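Local coordinates for protein succinylglutamate desuccinylase/aspartoacylase (Shewanella frigidimarina, PDB 3LWU) that binds a zinc ion and is probably a hydrolase acting on ester bonds, related to succinylglutamate desuccinylases and aspartoacylases, at residues L39-Y44 against A95-I100; S55-A60 against D88-P93; N61-E66 against D190-P195; S197-Y202 against E262-E267. One frame throughout, in Å; residues are numbered along the deposited sequence.

Contact 1: residues L39-Y44 against A95-I100; sequences LTVPIY and ANPLGI
Leu39 keeps its CG beside the backbone N (chi1 -72°), so that its two methyls reach different partners: CD2 lies 4.1 Å from CG of Pro97, and CD1 lies 4.1 Å from CB of Leu98. Two residues along the strand, Val41 has CG1 anti to the backbone N (chi1 174°), leaving CG2 to rest on the backbone of Ala95, 3.5 Å from Ala95 O. The same methyl also meets Pro97 CD at 3.9 Å. The Pro97 ring is thus flanked by Leu39 and Val41, with the carbonyl of the intervening Thr40 close by, its O 3.4 Å from Pro97 CG. Strand 38-46 in this way runs past the first turn of the short helix 97-100. That turn is capped from within its own segment: Asn96 is the N-cap, and its OD1 accepts from Gly99 N at 3.2 Å, the donor standing above the carbonyl plane. Leu39 also touches Val30 of strand 24-32, and Thr35 of the third subunit packs on Pro97. No hydrogen bond joins the two segments, so the match between strand and helix start depends on the shapes of aliphatic groups, while the strand's backbone bonds go to strand 24-32 and, at Tyr44, to Leu91.

Contact 2: residues S55-A60 against D88-P93; sequences SVYIQA and DITLAP
Ala92, Ile58 and Thr90 bury the most surface where strands 56-60 and 89-92 run side by side as parallel neighbours. Ile58 bonds twice to the neighbouring strand: its N donates to Thr90 O at 2.8 Å, and its O accepts from Ala92 N at 2.7 Å. On its face of the sheet CD1 lies alongside Leu91, 4.0 Å from CD2, and also touches Ile89 CG2. Ala92 points to the other face, where its CB sits 3.6 Å from Tyr57 OH. That hydroxyl donates in the carbonyl plane to a lone pair of Gln59 OE1 at 2.8 Å. Exchanging Tyr57 for a phenylalanine would probably leave Gln59 OE1 without this donor, the amide then relying on the bonds of NE2 to Asp190 and Tyr124. Thr90 splits its branches, CG2 near the Tyr57 ring and OG1 beside a water, 2.7 Å from Thr90 OG1, which donates to Val56 O. The strands are linked through helix 68-80 as a beta-alpha-beta crossover, in keeping with the alpha/beta fold of M14 zinc carboxypeptidase relatives; Ile58 packs on Leu76 of that helix, whereas Tyr57 meets helix 170-182. Chemically, five backbone bonds set the register, and side-chain hydrogen bonding is concentrated on the face carrying Tyr57, opposite the aliphatic one.

Contact 3: residues N61-E66 against D190-P195; sequences NVHGAE and DLHTGP. With ZN (zinc ion), chain C.
His63 and His192 meet through the zinc ion, each binding it by ND1 at 2.1 Å, with their rings turned 75° apart. Glu66 supplies both carboxylate oxygens unequally: OE1 lies 2.1 Å from the zinc and OE2 2.6 Å. One more atom from outside the two segments joins this set. The spacing of His63 and Glu66, with the later His192, is the HxxE...H zinc signature of the M14 family; the first two ligands begin and end a type I beta turn, and the third comes from strand 187-194.

Hydrogen bonds position the ligands. Thr193 N donates to Glu66 OE1 at 3.1 Å, arriving from above the carboxylate plane, 58° out of it. A weak bond ties His192 NE2 to Asp190 OD2, and His63 NE2 is held by Asn119. Within the loop, Asn61 ND2 donates to His63 O at 2.9 Å and to Gly64 O, and Glu66 N comes to His63 O from the opposite face.

Water and van der Waals contacts fill in the rest. One water donates to both Glu66 O and Leu191 O; another joins Val62 N to Asp190 OD1 and Leu191 O. Thr193 OG1 lies against the aliphatic part of Glu66, 3.2 Å from CG.

Contact 4: residues S197-Y202 against E262-E267; sequences SCKHLY and ELASQE
His200 lies with one ring face against Glu262, whose CB stands over the ring centre, 3.4 Å from the centroid and 14° off the normal, a CH-pi contact. CG follows at 3.4 Å from His200 NE2, and the bend at chi2 then turns the carboxylate to 24° from the imidazole plane. The ring is also held from its own segment: chi1 of 57° sets CG between the backbone N and carbonyl carbon, and from there ND1 donates, in the ring plane, to Cys198 O at 3.0 Å. The same oxygen also accepts from Ser197 OG. Tyr202 approaches differently, with CE1 3.5 Å from Glu262 OE2. His200 NE2 and, weakly, Tyr202 OH bond an unidentified bound molecule, consistent with a substrate pocket beside the zinc. An alanine in place of His200 would probably uncover the CB and CG of Glu262 and cost Cys198 O one of its two donors. In the backbone, His200 and Glu262 form an antiparallel hydrogen-bonded pair, with His200 N to Glu262 O at 3.1 Å and Glu262 N to His200 O at 2.9 Å. Past it the chain bends through an inverse gamma turn at Leu263, and Ser265 OG accepts from Ser197 N at 3.0 Å. Lys199 extends to salt bridges with Asp273 and Asp277 of helix 271-287. Strand 196-204 is bordered here by strand 257-263, while strands 218-222 and 362-366 also pair with it; Glu262 touches His192 of strand 187-194.

How the contacts relate
Contact 3 holds the zinc ion between a loop that follows strand 56-60 and the end of the neighbouring strand 187-194, and the other three contacts each touch it. Contact 2 adjoins it directly, Gln59 O accepting from Leu191 N at 2.9 Å; contact 1 touches it through Asn96 ND2 and Val62 O, 2.8 Å apart. Contacts 1 and 2 meet where Tyr44 O lies 2.8 Å from Leu91 N. Contact 4, its centre about 8 Å from that of contact 3, is joined by His192 O and Leu263 N at 2.8 Å. There the Glu262 side chain is about 5 Å from the zinc, whereas the Ala95 side chain of contact 1 is about 11 Å from it.

Contact 1: residues L39-Y44 against A95-I100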
loop_
_atom_site.group_PDB
_atom_site.type_symbol
_atom_site.label_atom_id
_atom_site.label_comp_id
_atom_site.label_asym_id
_atom_site.label_seq_id
_atom_site.Cartn_x
_atom_site.Cartn_y
_atom_site.Cartn_z
ATOM N N LEU A 39 1.588 -17.437 12.675
ATOM C CA LEU A 39 0.257 -16.910 12.427
ATOM C C LEU A 39 -0.710 -17.935 13.003
ATOM O O LEU A 39 -0.778 -19.087 12.524
ATOM C CB LEU A 39 0.014 -16.738 10.922
ATOM C CG LEU A 39 0.777 -15.574 10.271
ATOM C CD1 LEU A 39 0.709 -15.691 8.683
ATOM C CD2 LEU A 39 0.229 -14.220 10.796
ATOM N N THR A 40 -1.461 -17.533 14.016
ATOM C CA THR A 40 -2.373 -18.442 14.684
ATOM C C THR A 40 -3.819 -17.915 14.701
ATOM O O THR A 40 -4.077 -16.687 14.626
ATOM C CB THR A 40 -1.878 -18.750 16.134
ATOM O OG1 THR A 40 -1.965 -17.566 16.890
ATOM C CG2 THR A 40 -0.417 -19.196 16.181
ATOM N N VAL A 41 -4.756 -18.860 14.734
ATOM C CA VAL A 41 -6.184 -18.614 14.829
ATOM C C VAL A 41 -6.678 -19.269 16.098
ATOM O O VAL A 41 -6.377 -20.436 16.326
ATOM C CB VAL A 41 -6.921 -19.219 13.635
ATOM C CG1 VAL A 41 -8.429 -19.101 13.798
ATOM C CG2 VAL A 41 -6.423 -18.556 12.330
ATOM N N PRO A 42 -7.432 -18.529 16.939
ATOM C CA PRO A 42 -8.001 -19.089 18.156
ATOM C C PRO A 42 -9.260 -19.899 17.819
ATOM O O PRO A 42 -10.043 -19.486 16.991
ATOM C CB PRO A 42 -8.348 -17.854 18.983
ATOM C CG PRO A 42 -8.566 -16.760 17.994
ATOM C CD PRO A 42 -7.712 -17.089 16.800
ATOM N N ILE A 43 -9.398 -21.057 18.448
ATOM C CA ILE A 43 -10.488 -21.982 18.236
ATOM C C ILE A 43 -11.180 -22.210 19.593
ATOM O O ILE A 43 -10.526 -22.458 20.623
ATOM C CB ILE A 43 -9.977 -23.332 17.617
ATOM C CG1 ILE A 43 -9.212 -23.076 16.281
ATOM C CG2 ILE A 43 -11.100 -24.333 17.409
ATOM C CD1 ILE A 43 -10.054 -22.539 15.146
ATOM N N TYR A 44 -12.514 -22.102 19.571
ATOM C CA TYR A 44 -13.366 -22.315 20.716
ATOM C C TYR A 44 -14.307 -23.431 20.330
ATOM O O TYR A 44 -14.894 -23.422 19.241
ATOM C CB TYR A 44 -14.191 -21.049 21.028
ATOM C CG TYR A 44 -13.350 -19.873 21.436
ATOM C CD1 TYR A 44 -12.849 -19.770 22.717
ATOM C CD2 TYR A 44 -13.008 -18.881 20.524
ATOM C CE1 TYR A 44 -12.044 -18.664 23.111
ATOM C CE2 TYR A 44 -12.185 -17.783 20.906
ATOM C CZ TYR A 44 -11.721 -17.692 22.205
ATOM O OH TYR A 44 -10.966 -16.615 22.606
ATOM N N ALA A 95 -9.879 -15.297 11.775
ATOM C CA ALA A 95 -9.388 -16.465 11.057
ATOM C C ALA A 95 -8.290 -16.162 10.052
ATOM O O ALA A 95 -7.740 -17.084 9.477
ATOM C CB ALA A 95 -10.556 -17.215 10.367
ATOM N N ASN A 96 -7.972 -14.890 9.815
ATOM C CA ASN A 96 -6.896 -14.547 8.913
ATOM C C ASN A 96 -6.038 -13.461 9.514
ATOM O O ASN A 96 -6.119 -12.287 9.109
ATOM C CB ASN A 96 -7.449 -14.140 7.542
ATOM C CG ASN A 96 -6.329 -13.793 6.544
ATOM O OD1 ASN A 96 -5.151 -13.952 6.876
ATOM N ND2 ASN A 96 -6.694 -13.338 5.316
ATOM N N PRO A 97 -5.202 -13.823 10.501
ATOM C CA PRO A 97 -4.430 -12.781 11.200
ATOM C C PRO A 97 -3.575 -11.927 10.268
ATOM O O PRO A 97 -3.453 -10.702 10.484
ATOM C CB PRO A 97 -3.604 -13.569 12.231
ATOM C CG PRO A 97 -3.667 -14.983 11.760
ATOM C CD PRO A 97 -4.995 -15.141 11.104
ATOM N N LEU A 98 -3.039 -12.520 9.199
ATOM C CA LEU A 98 -2.192 -11.736 8.261
ATOM C C LEU A 98 -3.018 -10.616 7.649
ATOM O O LEU A 98 -2.606 -9.464 7.661
ATOM C CB LEU A 98 -1.585 -12.620 7.153
ATOM C CG LEU A 98 -0.699 -11.997 6.063
ATOM C CD1 LEU A 98 0.480 -11.166 6.546
ATOM C CD2 LEU A 98 -0.192 -13.165 5.202
ATOM N N GLY A 99 -4.203 -10.950 7.157
ATOM C CA GLY A 99 -5.082 -9.970 6.549
ATOM C C GLY A 99 -5.620 -8.953 7.562
ATOM O O GLY A 99 -5.719 -7.779 7.270
ATOM N N ILE A 100 -5.983 -9.411 8.742
ATOM C CA ILE A 100 -6.607 -8.546 9.768
ATOM C C ILE A 100 -5.633 -7.478 10.220
ATOM O O ILE A 100 -6.044 -6.342 10.505
ATOM C CB ILE A 100 -7.037 -9.403 10.992
ATOM C CG1 ILE A 100 -8.227 -10.280 10.626
ATOM C CG2 ILE A 100 -7.343 -8.541 12.278
ATOM C CD1 ILE A 100 -8.365 -11.566 11.495
#

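Contact 2: residues S55-A60 against D88-P93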
loop_
_atom_site.group_PDB
_atom_site.type_symbol
_atom_site.label_atom_id
_atom_site.label_comp_id
_atom_site.label_asym_id
_atom_site.label_seq_id
_atom_site.Cartn_x
_atom_site.Cartn_y
_atom_site.Cartn_z
ATOM N N SER A 55 -23.081 -31.148 13.771
ATOM C CA SER A 55 -22.025 -30.282 14.241
ATOM C C SER A 55 -21.910 -29.080 13.336
ATOM O O SER A 55 -22.339 -29.119 12.156
ATOM C CB SER A 55 -20.692 -31.030 14.289
ATOM O OG SER A 55 -20.299 -31.461 12.995
ATOM N N VAL A 56 -21.275 -28.046 13.875
ATOM C CA VAL A 56 -21.222 -26.745 13.259
ATOM C C VAL A 56 -19.828 -26.169 13.308
ATOM O O VAL A 56 -19.128 -26.275 14.331
ATOM C CB VAL A 56 -22.200 -25.786 13.981
ATOM C CG1 VAL A 56 -22.242 -24.384 13.326
ATOM C CG2 VAL A 56 -23.589 -26.427 14.017
ATOM N N TYR A 57 -19.432 -25.521 12.216
ATOM C CA TYR A 57 -18.151 -24.791 12.148
ATOM C C TYR A 57 -18.475 -23.381 11.712
ATOM O O TYR A 57 -19.158 -23.172 10.709
ATOM C CB TYR A 57 -17.190 -25.428 11.156
ATOM C CG TYR A 57 -15.945 -24.604 10.892
ATOM C CD1 TYR A 57 -14.876 -24.623 11.786
ATOM C CD2 TYR A 57 -15.850 -23.783 9.783
ATOM C CE1 TYR A 57 -13.764 -23.904 11.569
ATOM C CE2 TYR A 57 -14.723 -23.015 9.568
ATOM C CZ TYR A 57 -13.678 -23.086 10.465
ATOM O OH TYR A 57 -12.529 -22.357 10.272
ATOM N N ILE A 58 -18.053 -22.417 12.512
ATOM C CA ILE A 58 -18.355 -21.013 12.262
ATOM C C ILE A 58 -17.054 -20.251 12.261
ATOM O O ILE A 58 -16.309 -20.386 13.212
ATOM C CB ILE A 58 -19.236 -20.448 13.366
ATOM C CG1 ILE A 58 -20.553 -21.233 13.453
ATOM C CG2 ILE A 58 -19.533 -18.953 13.105
ATOM C CD1 ILE A 58 -21.493 -20.788 14.644
ATOM N N GLN A 59 -16.760 -19.492 11.205
ATOM C CA GLN A 59 -15.543 -18.688 11.138
ATOM C C GLN A 59 -15.877 -17.252 10.752
ATOM O O GLN A 59 -16.898 -17.002 10.155
ATOM C CB GLN A 59 -14.489 -19.268 10.184
ATOM C CG GLN A 59 -14.886 -19.312 8.672
ATOM C CD GLN A 59 -13.751 -19.757 7.779
ATOM O OE1 GLN A 59 -12.911 -20.551 8.198
ATOM N NE2 GLN A 59 -13.713 -19.235 6.539
ATOM N N ALA A 60 -15.021 -16.315 11.141
ATOM C CA ALA A 60 -15.161 -14.920 10.757
ATOM C C ALA A 60 -13.845 -14.345 10.275
ATOM O O ALA A 60 -12.767 -14.835 10.673
ATOM C CB ALA A 60 -15.674 -14.062 11.969
ATOM N N ASP A 88 -21.600 -30.625 18.403
ATOM C CA ASP A 88 -20.369 -29.841 18.542
ATOM C C ASP A 88 -20.492 -28.511 17.777
ATOM O O ASP A 88 -20.989 -28.487 16.646
ATOM C CB ASP A 88 -19.142 -30.623 18.013
ATOM C CG ASP A 88 -18.700 -31.758 18.924
ATOM O OD1 ASP A 88 -19.113 -31.864 20.106
ATOM O OD2 ASP A 88 -17.860 -32.545 18.448
ATOM N N ILE A 89 -20.014 -27.424 18.398
ATOM C CA ILE A 89 -19.923 -26.112 17.758
ATOM C C ILE A 89 -18.515 -25.639 17.900
ATOM O O ILE A 89 -17.999 -25.510 19.014
ATOM C CB ILE A 89 -20.870 -25.059 18.351
ATOM C CG1 ILE A 89 -22.309 -25.579 18.317
ATOM C CG2 ILE A 89 -20.780 -23.689 17.568
ATOM C CD1 ILE A 89 -23.330 -24.667 19.011
ATOM N N THR A 90 -17.899 -25.392 16.750
ATOM C CA THR A 90 -16.535 -24.932 16.674
ATOM C C THR A 90 -16.530 -23.533 16.068
ATOM O O THR A 90 -17.117 -23.313 15.015
ATOM C CB THR A 90 -15.665 -25.871 15.818
ATOM O OG1 THR A 90 -15.738 -27.193 16.351
ATOM C CG2 THR A 90 -14.219 -25.402 15.844
ATOM N N LEU A 91 -15.879 -22.587 16.740
ATOM C CA LEU A 91 -15.876 -21.220 16.280
ATOM C C LEU A 91 -14.436 -20.769 16.070
ATOM O O LEU A 91 -13.586 -20.997 16.925
ATOM C CB LEU A 91 -16.612 -20.314 17.278
ATOM C CG LEU A 91 -18.059 -20.797 17.516
ATOM C CD1 LEU A 91 -18.077 -21.610 18.799
ATOM C CD2 LEU A 91 -19.052 -19.626 17.618
ATOM N N ALA A 92 -14.184 -20.133 14.919
ATOM C CA ALA A 92 -12.854 -19.652 14.552
ATOM C C ALA A 92 -12.953 -18.166 14.229
ATOM O O ALA A 92 -13.071 -17.795 13.067
ATOM C CB ALA A 92 -12.281 -20.431 13.360
ATOM N N PRO A 93 -12.944 -17.307 15.268
ATOM C CA PRO A 93 -12.900 -15.891 14.948
ATOM C C PRO A 93 -11.482 -15.488 14.553
ATOM O O PRO A 93 -10.556 -16.278 14.692
ATOM C CB PRO A 93 -13.322 -15.231 16.256
ATOM C CG PRO A 93 -12.814 -16.123 17.281
ATOM C CD PRO A 93 -12.954 -17.527 16.722
HETATM O O HOH W 1 -17.898 -28.416 15.328
#

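Contact 3: residues N61-E66 against D190-P195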
loop_
_atom_site.group_PDB
_atom_site.type_symbol
_atom_site.label_atom_id
_atom_site.label_comp_id
_atom_site.label_asym_id
_atom_site.label_seq_id
_atom_site.Cartn_x
_atom_site.Cartn_y
_atom_site.Cartn_z
ATOM N N ASN A 61 -13.936 -13.298 9.443
ATOM C CA ASN A 61 -12.841 -12.293 9.286
ATOM C C ASN A 61 -11.703 -12.808 8.423
ATOM O O ASN A 61 -10.582 -12.352 8.531
ATOM C CB ASN A 61 -12.357 -11.839 10.678
ATOM C CG ASN A 61 -11.720 -10.423 10.724
ATOM O OD1 ASN A 61 -11.308 -10.016 11.806
ATOM N ND2 ASN A 61 -11.673 -9.676 9.595
ATOM N N VAL A 62 -12.013 -13.727 7.503
ATOM C CA VAL A 62 -11.039 -14.135 6.500
ATOM C C VAL A 62 -10.628 -12.967 5.616
ATOM O O VAL A 62 -9.477 -12.861 5.177
ATOM C CB VAL A 62 -11.559 -15.283 5.655
ATOM C CG1 VAL A 62 -10.654 -15.507 4.453
ATOM C CG2 VAL A 62 -11.632 -16.545 6.514
ATOM N N HIS A 63 -11.587 -12.111 5.331
ATOM C CA HIS A 63 -11.317 -10.803 4.730
ATOM C C HIS A 63 -11.063 -9.901 5.899
ATOM O O HIS A 63 -11.932 -9.717 6.720
ATOM C CB HIS A 63 -12.538 -10.332 3.891
ATOM C CG HIS A 63 -12.615 -10.970 2.538
ATOM N ND1 HIS A 63 -13.799 -11.363 1.954
ATOM C CD2 HIS A 63 -11.636 -11.352 1.682
ATOM C CE1 HIS A 63 -13.558 -11.908 0.774
ATOM N NE2 HIS A 63 -12.248 -11.924 0.587
ATOM N N GLY A 64 -9.873 -9.310 6.002
ATOM C CA GLY A 64 -9.439 -8.726 7.262
ATOM C C GLY A 64 -10.138 -7.467 7.730
ATOM O O GLY A 64 -10.078 -7.153 8.908
ATOM N N ALA A 65 -10.771 -6.742 6.807
ATOM C CA ALA A 65 -11.548 -5.549 7.136
ATOM C C ALA A 65 -12.916 -5.896 7.676
ATOM O O ALA A 65 -13.613 -5.059 8.250
ATOM C CB ALA A 65 -11.728 -4.642 5.847
ATOM N N GLU A 66 -13.323 -7.137 7.458
ATOM C CA GLU A 66 -14.675 -7.567 7.745
ATOM C C GLU A 66 -14.762 -8.085 9.171
ATOM O O GLU A 66 -14.888 -9.297 9.395
ATOM C CB GLU A 66 -15.091 -8.589 6.693
ATOM C CG GLU A 66 -15.096 -7.985 5.292
ATOM C CD GLU A 66 -15.445 -8.945 4.167
ATOM O OE1 GLU A 66 -15.887 -10.064 4.469
ATOM O OE2 GLU A 66 -15.216 -8.593 2.952
ATOM N N ASP A 190 -19.718 -19.168 7.199
ATOM C CA ASP A 190 -18.589 -18.267 6.942
ATOM C C ASP A 190 -19.118 -16.860 7.067
ATOM O O ASP A 190 -19.953 -16.452 6.282
ATOM C CB ASP A 190 -18.037 -18.513 5.540
ATOM C CG ASP A 190 -16.692 -17.863 5.295
ATOM O OD1 ASP A 190 -16.070 -17.338 6.241
ATOM O OD2 ASP A 190 -16.248 -17.873 4.102
ATOM N N LEU A 191 -18.655 -16.141 8.071
ATOM C CA LEU A 191 -19.141 -14.806 8.380
ATOM C C LEU A 191 -18.273 -13.701 7.789
ATOM O O LEU A 191 -17.097 -13.553 8.135
ATOM C CB LEU A 191 -19.191 -14.613 9.891
ATOM C CG LEU A 191 -19.933 -15.634 10.753
ATOM C CD1 LEU A 191 -20.033 -15.138 12.138
ATOM C CD2 LEU A 191 -21.354 -15.969 10.212
ATOM N N HIS A 192 -18.898 -12.924 6.911
ATOM C CA HIS A 192 -18.287 -11.845 6.179
ATOM C C HIS A 192 -19.066 -10.538 6.404
ATOM O O HIS A 192 -20.051 -10.507 7.115
ATOM C CB HIS A 192 -18.298 -12.184 4.692
ATOM C CG HIS A 192 -17.303 -13.230 4.288
ATOM N ND1 HIS A 192 -16.207 -12.942 3.508
ATOM C CD2 HIS A 192 -17.271 -14.570 4.503
ATOM C CE1 HIS A 192 -15.558 -14.062 3.242
ATOM N NE2 HIS A 192 -16.163 -15.061 3.858
ATOM N N THR A 193 -18.554 -9.432 5.860
ATOM C CA THR A 193 -19.334 -8.202 5.714
ATOM C C THR A 193 -19.147 -7.702 4.288
ATOM O O THR A 193 -18.207 -8.083 3.608
ATOM C CB THR A 193 -18.899 -7.055 6.670
ATOM O OG1 THR A 193 -17.756 -6.388 6.111
ATOM C CG2 THR A 193 -18.590 -7.553 8.106
ATOM N N GLY A 194 -20.017 -6.808 3.857
ATOM C CA GLY A 194 -19.809 -6.094 2.609
ATOM C C GLY A 194 -19.044 -4.841 2.934
ATOM O O GLY A 194 -18.541 -4.699 4.043
ATOM N N PRO A 195 -18.926 -3.932 1.970
ATOM C CA PRO A 195 -18.191 -2.673 2.226
ATOM C C PRO A 195 -19.064 -1.664 2.965
ATOM O O PRO A 195 -19.012 -1.653 4.181
ATOM C CB PRO A 195 -17.732 -2.236 0.829
ATOM C CG PRO A 195 -18.677 -2.884 -0.081
ATOM C CD PRO A 195 -19.063 -4.198 0.532
HETATM ZN ZN ZN C . -15.715 -11.108 2.705
HETATM O O HOH W 2 -14.840 -14.894 7.048
HETATM O O HOH W 3 -16.687 -11.345 9.620
#

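Contact 4: residues S197-Y202 against E262-E267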
loop_
_atom_site.group_PDB
_atom_site.type_symbol
_atom_site.label_atom_id
_atom_site.label_comp_id
_atom_site.label_asym_id
_atom_site.label_seq_id
_atom_site.Cartn_x
_atom_site.Cartn_y
_atom_site.Cartn_z
ATOM N N SER A 197 -22.757 -1.600 3.299
ATOM C CA SER A 197 -23.586 -2.724 2.910
ATOM C C SER A 197 -24.682 -3.021 3.892
ATOM O O SER A 197 -24.523 -2.774 5.081
ATOM C CB SER A 197 -22.695 -3.964 2.765
ATOM O OG SER A 197 -23.451 -5.101 2.422
ATOM N N CYS A 198 -25.795 -3.549 3.389
ATOM C CA CYS A 198 -26.872 -4.035 4.240
ATOM C C CYS A 198 -26.634 -5.543 4.482
ATOM O O CYS A 198 -25.668 -6.124 3.919
ATOM C CB CYS A 198 -28.238 -3.801 3.568
ATOM S SG CYS A 198 -28.592 -4.883 2.125
ATOM N N LYS A 199 -27.487 -6.182 5.277
ATOM C CA LYS A 199 -27.285 -7.580 5.603
ATOM C C LYS A 199 -27.797 -8.405 4.457
ATOM O O LYS A 199 -28.898 -8.168 3.973
ATOM C CB LYS A 199 -27.999 -7.976 6.890
ATOM C CG LYS A 199 -27.457 -7.300 8.155
ATOM C CD LYS A 199 -28.226 -7.718 9.382
ATOM C CE LYS A 199 -27.911 -6.828 10.563
ATOM N NZ LYS A 199 -28.457 -7.386 11.813
ATOM N N HIS A 200 -26.994 -9.362 4.003
ATOM C CA HIS A 200 -27.450 -10.289 2.991
ATOM C C HIS A 200 -26.817 -11.672 3.162
ATOM O O HIS A 200 -25.918 -11.819 3.926
ATOM C CB HIS A 200 -27.260 -9.695 1.571
ATOM C CG HIS A 200 -25.854 -9.296 1.224
ATOM N ND1 HIS A 200 -25.222 -8.202 1.777
ATOM C CD2 HIS A 200 -24.986 -9.805 0.310
ATOM C CE1 HIS A 200 -24.007 -8.083 1.267
ATOM N NE2 HIS A 200 -23.841 -9.033 0.353
ATOM N N LEU A 201 -27.302 -12.678 2.462
ATOM C CA LEU A 201 -26.855 -14.050 2.644
ATOM C C LEU A 201 -26.604 -14.756 1.298
ATOM O O LEU A 201 -27.304 -14.535 0.351
ATOM C CB LEU A 201 -27.964 -14.802 3.390
ATOM C CG LEU A 201 -27.988 -16.322 3.546
ATOM C CD1 LEU A 201 -26.838 -16.722 4.434
ATOM C CD2 LEU A 201 -29.291 -16.765 4.148
ATOM N N TYR A 202 -25.593 -15.597 1.230
ATOM C CA TYR A 202 -25.369 -16.437 0.067
ATOM C C TYR A 202 -25.827 -17.827 0.462
ATOM O O TYR A 202 -25.308 -18.385 1.430
ATOM C CB TYR A 202 -23.899 -16.487 -0.266
ATOM C CG TYR A 202 -23.394 -15.308 -1.040
ATOM C CD1 TYR A 202 -22.912 -14.184 -0.388
ATOM C CD2 TYR A 202 -23.375 -15.308 -2.427
ATOM C CE1 TYR A 202 -22.421 -13.110 -1.072
ATOM C CE2 TYR A 202 -22.884 -14.204 -3.130
ATOM C CZ TYR A 202 -22.425 -13.108 -2.428
ATOM O OH TYR A 202 -21.921 -12.009 -3.077
ATOM N N GLU A 262 -23.328 -12.065 5.154
ATOM C CA GLU A 262 -22.725 -10.748 4.939
ATOM C C GLU A 262 -23.365 -9.772 5.930
ATOM O O GLU A 262 -24.458 -9.270 5.711
ATOM C CB GLU A 262 -22.931 -10.314 3.485
ATOM C CG GLU A 262 -22.462 -11.341 2.460
ATOM C CD GLU A 262 -20.953 -11.382 2.298
ATOM O OE1 GLU A 262 -20.262 -10.361 2.594
ATOM O OE2 GLU A 262 -20.478 -12.428 1.815
ATOM N N LEU A 263 -22.664 -9.514 7.021
ATOM C CA LEU A 263 -23.213 -8.829 8.182
ATOM C C LEU A 263 -22.975 -7.303 8.134
ATOM O O LEU A 263 -22.232 -6.730 8.935
ATOM C CB LEU A 263 -22.614 -9.461 9.429
ATOM C CG LEU A 263 -22.854 -10.995 9.530
ATOM C CD1 LEU A 263 -21.846 -11.618 10.489
ATOM C CD2 LEU A 263 -24.260 -11.350 9.886
ATOM N N ALA A 264 -23.654 -6.654 7.188
ATOM C CA ALA A 264 -23.607 -5.189 7.020
ATOM C C ALA A 264 -22.210 -4.733 6.647
ATOM O O ALA A 264 -21.606 -5.371 5.827
ATOM C CB ALA A 264 -24.192 -4.428 8.229
ATOM N N SER A 265 -21.718 -3.628 7.203
ATOM C CA SER A 265 -20.524 -2.981 6.672
ATOM C C SER A 265 -19.212 -3.431 7.337
ATOM O O SER A 265 -19.172 -3.839 8.508
ATOM C CB SER A 265 -20.676 -1.464 6.769
ATOM O OG SER A 265 -21.883 -1.045 6.113
ATOM N N GLN A 266 -18.160 -3.373 6.548
ATOM C CA GLN A 266 -16.788 -3.576 7.027
ATOM C C GLN A 266 -16.312 -2.463 7.939
ATOM O O GLN A 266 -16.990 -1.432 8.089
ATOM C CB GLN A 266 -15.844 -3.693 5.826
ATOM C CG GLN A 266 -15.657 -2.378 5.086
ATOM C CD GLN A 266 -14.882 -2.549 3.788
ATOM O OE1 GLN A 266 -14.651 -3.674 3.340
ATOM N NE2 GLN A 266 -14.520 -1.414 3.146
ATOM N N GLU A 267 -15.149 -2.670 8.556
ATOM C CA GLU A 267 -14.516 -1.676 9.413
ATOM C C GLU A 267 -15.429 -1.170 10.499
ATOM O O GLU A 267 -15.415 0.023 10.836
ATOM C CB GLU A 267 -13.998 -0.484 8.570
ATOM C CG GLU A 267 -12.833 -0.898 7.666
ATOM C CD GLU A 267 -11.586 -1.274 8.486
ATOM O OE1 GLU A 267 -11.656 -1.532 9.733
ATOM O OE2 GLU A 267 -10.527 -1.221 7.911
#